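Local coordinates for protein EccC5 (Mycobacterium xenopi RIVM700367, PDB 7B9F) that probably serves as the membrane-bound, FtsK/SpoIIIE-type P-loop ATPase of a mycobacterial ESX-5 type VII secretion system, helping to drive protein export, at residues A13-I21 / S121-F132. Numbering follows the deposited sequence.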
loop_
_atom_site.group_PDB
_atom_site.type_symbol
_atom_site.label_atom_id
_atom_site.label_comp_id
_atom_site.label_asym_id
_atom_site.label_seq_id
_atom_site.Cartn_x
_atom_site.Cartn_y
_atom_site.Cartn_z
ATOM N N ALA C 13 16.377 -17.800 -27.558
ATOM C CA ALA C 13 15.251 -16.985 -27.993
ATOM C C ALA C 13 13.941 -17.721 -27.792
ATOM O O ALA C 13 13.835 -18.892 -28.135
ATOM C CB ALA C 13 15.413 -16.598 -29.436
ATOM N N PRO C 14 12.947 -17.041 -27.230
ATOM C CA PRO C 14 11.644 -17.673 -27.026
ATOM C C PRO C 14 10.976 -17.987 -28.348
ATOM O O PRO C 14 11.212 -17.328 -29.362
ATOM C CB PRO C 14 10.855 -16.619 -26.243
ATOM C CG PRO C 14 11.874 -15.723 -25.684
ATOM C CD PRO C 14 12.966 -15.679 -26.692
ATOM N N VAL C 15 10.132 -19.009 -28.328
ATOM C CA VAL C 15 9.528 -19.533 -29.543
ATOM C C VAL C 15 8.029 -19.273 -29.497
ATOM O O VAL C 15 7.406 -19.287 -28.431
ATOM C CB VAL C 15 9.849 -21.038 -29.723
ATOM C CG1 VAL C 15 9.220 -21.884 -28.623
ATOM C CG2 VAL C 15 9.443 -21.532 -31.104
ATOM N N VAL C 16 7.462 -18.986 -30.665
ATOM C CA VAL C 16 6.029 -18.795 -30.824
ATOM C C VAL C 16 5.542 -19.769 -31.886
ATOM O O VAL C 16 6.247 -20.047 -32.862
ATOM C CB VAL C 16 5.681 -17.330 -31.177
ATOM C CG1 VAL C 16 6.190 -16.939 -32.556
ATOM C CG2 VAL C 16 4.194 -17.098 -31.070
ATOM N N LYS C 17 4.373 -20.356 -31.653
ATOM C CA LYS C 17 3.854 -21.327 -32.598
ATOM C C LYS C 17 2.525 -20.869 -33.172
ATOM O O LYS C 17 1.664 -20.375 -32.434
ATOM C CB LYS C 17 3.716 -22.710 -31.945
ATOM C CG LYS C 17 2.708 -22.821 -30.827
ATOM C CD LYS C 17 2.638 -24.238 -30.301
ATOM C CE LYS C 17 3.874 -24.594 -29.503
ATOM N NZ LYS C 17 4.000 -23.809 -28.242
ATOM N N PRO C 18 2.360 -20.933 -34.486
ATOM C CA PRO C 18 1.067 -20.601 -35.087
ATOM C C PRO C 18 0.023 -21.665 -34.787
ATOM O O PRO C 18 0.350 -22.818 -34.504
ATOM C CB PRO C 18 1.379 -20.525 -36.585
ATOM C CG PRO C 18 2.855 -20.354 -36.659
ATOM C CD PRO C 18 3.403 -21.110 -35.500
ATOM N N GLU C 19 -1.243 -21.260 -34.837
ATOM C CA GLU C 19 -2.363 -22.169 -34.658
ATOM C C GLU C 19 -3.443 -21.834 -35.668
ATOM O O GLU C 19 -3.377 -20.823 -36.369
ATOM C CB GLU C 19 -2.977 -22.093 -33.255
ATOM C CG GLU C 19 -2.103 -22.579 -32.129
ATOM C CD GLU C 19 -1.125 -21.525 -31.655
ATOM O OE1 GLU C 19 -1.174 -20.387 -32.173
ATOM O OE2 GLU C 19 -0.315 -21.827 -30.756
ATOM N N ASN C 20 -4.439 -22.708 -35.741
ATOM C CA ASN C 20 -5.643 -22.446 -36.514
ATOM C C ASN C 20 -6.802 -23.052 -35.743
ATOM O O ASN C 20 -6.854 -24.271 -35.559
ATOM C CB ASN C 20 -5.534 -23.037 -37.920
ATOM C CG ASN C 20 -6.666 -22.609 -38.824
ATOM O OD1 ASN C 20 -7.568 -21.883 -38.414
ATOM N ND2 ASN C 20 -6.623 -23.057 -40.071
ATOM N N ILE C 21 -7.716 -22.206 -35.281
ATOM C CA ILE C 21 -8.780 -22.600 -34.368
ATOM C C ILE C 21 -10.106 -22.195 -34.986
ATOM O O ILE C 21 -10.343 -21.006 -35.226
ATOM C CB ILE C 21 -8.619 -21.962 -32.986
ATOM C CG1 ILE C 21 -7.255 -22.300 -32.398
ATOM C CG2 ILE C 21 -9.717 -22.432 -32.069
ATOM C CD1 ILE C 21 -7.059 -23.768 -32.158
ATOM N N SER C 121 -1.265 -18.202 -26.267
ATOM C CA SER C 121 -0.572 -17.888 -27.514
ATOM C C SER C 121 -0.117 -16.433 -27.549
ATOM O O SER C 121 0.997 -16.125 -28.001
ATOM C CB SER C 121 -1.468 -18.191 -28.705
ATOM O OG SER C 121 -0.811 -17.854 -29.909
ATOM N N ALA C 122 -0.962 -15.525 -27.060
ATOM C CA ALA C 122 -0.617 -14.113 -27.046
ATOM C C ALA C 122 0.541 -13.832 -26.105
ATOM O O ALA C 122 1.395 -12.999 -26.411
ATOM C CB ALA C 122 -1.835 -13.282 -26.655
ATOM N N ASP C 123 0.590 -14.512 -24.960
ATOM C CA ASP C 123 1.728 -14.347 -24.063
ATOM C C ASP C 123 3.007 -14.852 -24.700
ATOM O O ASP C 123 4.069 -14.246 -24.524
ATOM C CB ASP C 123 1.486 -15.068 -22.744
ATOM C CG ASP C 123 0.455 -14.381 -21.891
ATOM O OD1 ASP C 123 0.074 -13.244 -22.226
ATOM O OD2 ASP C 123 0.031 -14.973 -20.878
ATOM N N SER C 124 2.927 -15.960 -25.442
ATOM C CA SER C 124 4.110 -16.448 -26.140
ATOM C C SER C 124 4.624 -15.424 -27.141
ATOM O O SER C 124 5.825 -15.127 -27.183
ATOM C CB SER C 124 3.801 -17.760 -26.848
ATOM O OG SER C 124 4.870 -18.119 -27.701
ATOM N N MET C 125 3.721 -14.841 -27.925
ATOM C CA MET C 125 4.149 -13.886 -28.943
ATOM C C MET C 125 4.633 -12.580 -28.313
ATOM O O MET C 125 5.562 -11.938 -28.821
ATOM C CB MET C 125 3.023 -13.667 -29.950
ATOM C CG MET C 125 3.361 -12.740 -31.082
ATOM S SD MET C 125 1.983 -12.595 -32.225
ATOM C CE MET C 125 0.845 -11.639 -31.251
ATOM N N ASP C 126 4.019 -12.181 -27.197
ATOM C CA ASP C 126 4.491 -11.033 -26.429
ATOM C C ASP C 126 5.918 -11.230 -25.951
ATOM O O ASP C 126 6.761 -10.336 -26.094
ATOM C CB ASP C 126 3.578 -10.812 -25.226
ATOM C CG ASP C 126 3.974 -9.611 -24.398
ATOM O OD1 ASP C 126 4.715 -8.744 -24.892
ATOM O OD2 ASP C 126 3.567 -9.545 -23.222
ATOM N N ALA C 127 6.188 -12.378 -25.329
ATOM C CA ALA C 127 7.533 -12.660 -24.852
ATOM C C ALA C 127 8.518 -12.671 -26.002
ATOM O O ALA C 127 9.640 -12.180 -25.862
ATOM C CB ALA C 127 7.564 -13.990 -24.108
ATOM N N ASN C 128 8.097 -13.181 -27.161
ATOM C CA ASN C 128 8.987 -13.198 -28.314
ATOM C C ASN C 128 9.344 -11.786 -28.761
ATOM O O ASN C 128 10.524 -11.438 -28.862
ATOM C CB ASN C 128 8.350 -13.969 -29.458
ATOM C CG ASN C 128 9.204 -13.961 -30.686
ATOM O OD1 ASN C 128 10.281 -14.538 -30.701
ATOM N ND2 ASN C 128 8.736 -13.297 -31.728
ATOM N N TYR C 129 8.337 -10.941 -28.985
ATOM C CA TYR C 129 8.621 -9.588 -29.463
ATOM C C TYR C 129 9.430 -8.783 -28.458
ATOM O O TYR C 129 10.387 -8.099 -28.835
ATOM C CB TYR C 129 7.334 -8.848 -29.804
ATOM C CG TYR C 129 6.768 -9.238 -31.132
ATOM C CD1 TYR C 129 7.538 -9.920 -32.050
ATOM C CD2 TYR C 129 5.477 -8.906 -31.479
ATOM C CE1 TYR C 129 7.036 -10.278 -33.263
ATOM C CE2 TYR C 129 4.966 -9.258 -32.696
ATOM C CZ TYR C 129 5.749 -9.943 -33.584
ATOM O OH TYR C 129 5.249 -10.303 -34.808
ATOM N N ARG C 130 9.092 -8.868 -27.175
ATOM C CA ARG C 130 9.837 -8.045 -26.234
ATOM C C ARG C 130 11.194 -8.640 -25.904
ATOM O O ARG C 130 12.045 -7.936 -25.358
ATOM C CB ARG C 130 9.027 -7.803 -24.975
ATOM C CG ARG C 130 7.849 -6.948 -25.291
ATOM C CD ARG C 130 7.153 -6.435 -24.075
ATOM N NE ARG C 130 6.381 -5.272 -24.456
ATOM C CZ ARG C 130 5.092 -5.325 -24.743
ATOM N NH1 ARG C 130 4.443 -6.471 -24.651
ATOM N NH2 ARG C 130 4.445 -4.236 -25.109
ATOM N N TRP C 131 11.423 -9.910 -26.225
ATOM C CA TRP C 131 12.792 -10.380 -26.338
ATOM C C TRP C 131 13.500 -9.659 -27.464
ATOM O O TRP C 131 14.623 -9.175 -27.302
ATOM C CB TRP C 131 12.811 -11.885 -26.576
ATOM C CG TRP C 131 14.173 -12.465 -26.732
ATOM C CD1 TRP C 131 14.867 -12.617 -27.890
ATOM C CD2 TRP C 131 15.011 -12.965 -25.694
ATOM N NE1 TRP C 131 16.086 -13.187 -27.639
ATOM C CE2 TRP C 131 16.196 -13.411 -26.295
ATOM C CE3 TRP C 131 14.871 -13.082 -24.313
ATOM C CZ2 TRP C 131 17.235 -13.958 -25.565
ATOM C CZ3 TRP C 131 15.900 -13.625 -23.592
ATOM C CH2 TRP C 131 17.067 -14.059 -24.217
ATOM N N PHE C 132 12.850 -9.565 -28.613
ATOM C CA PHE C 132 13.574 -9.100 -29.782
ATOM C C PHE C 132 13.592 -7.580 -29.879
ATOM O O PHE C 132 14.452 -7.021 -30.564
ATOM C CB PHE C 132 12.965 -9.733 -31.024
ATOM C CG PHE C 132 13.421 -11.142 -31.254
ATOM C CD1 PHE C 132 12.803 -12.192 -30.628
ATOM C CD2 PHE C 132 14.480 -11.415 -32.049
ATOM C CE1 PHE C 132 13.225 -13.484 -30.822
ATOM C CE2 PHE C 132 14.909 -12.705 -32.247
ATOM C CZ PHE C 132 14.279 -13.735 -31.634
#
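P14 and V16 bring an extended N-terminal chain along the last three turns of helix 97-132, running antiparallel to it: the CA of P14 lies 5.4 Å from the CA of N128, and the CA of V16 lies 5.6 Å from the CA of S124. The motif is an extended arm lying against a long helix, in a region consistent with the stalk that links membrane and ATPase parts in EccC proteins. At W131 two CH-pi contacts fall over one face of the indole. P14 CD sits 3.6 Å from the centroid of the W131 five-membered ring, 19° off the normal, whereas A13 CA sits 4.2 Å from that same centroid, at 25°. With chi1 at 179°, the indole extends opposite its own backbone N, and the pyrrolidine of P14 crosses it at about a right angle. A13 also reaches the neighbouring aromatic, its CB 3.8 Å from F132 CZ, approaching that ring obliquely; W131 CD1 also lies over a face of the F132 ring.

About two turns earlier in the helix, V16 points its side chain at the helix. Its CG2 branch, anti to the backbone N, packs 3.8 Å from M125 CB, alongside rather than end-on, while S124 OG lies beside V16 CA and CG2. M125 leaves V16 extended through chi1 and chi2, its chain bending at chi3, and touches L209 and V206; its CB is the atom nearest V16. Beyond V16 the arm becomes strand 19-22, which pairs in parallel with 174-177; V174 of that strand touches both E19 and S121. A weak polar link also joins arm and helix: the chain of E19 bends at chi2, and its OE1 accepts a weak hydrogen bond from S121 OG at 3.4 Å.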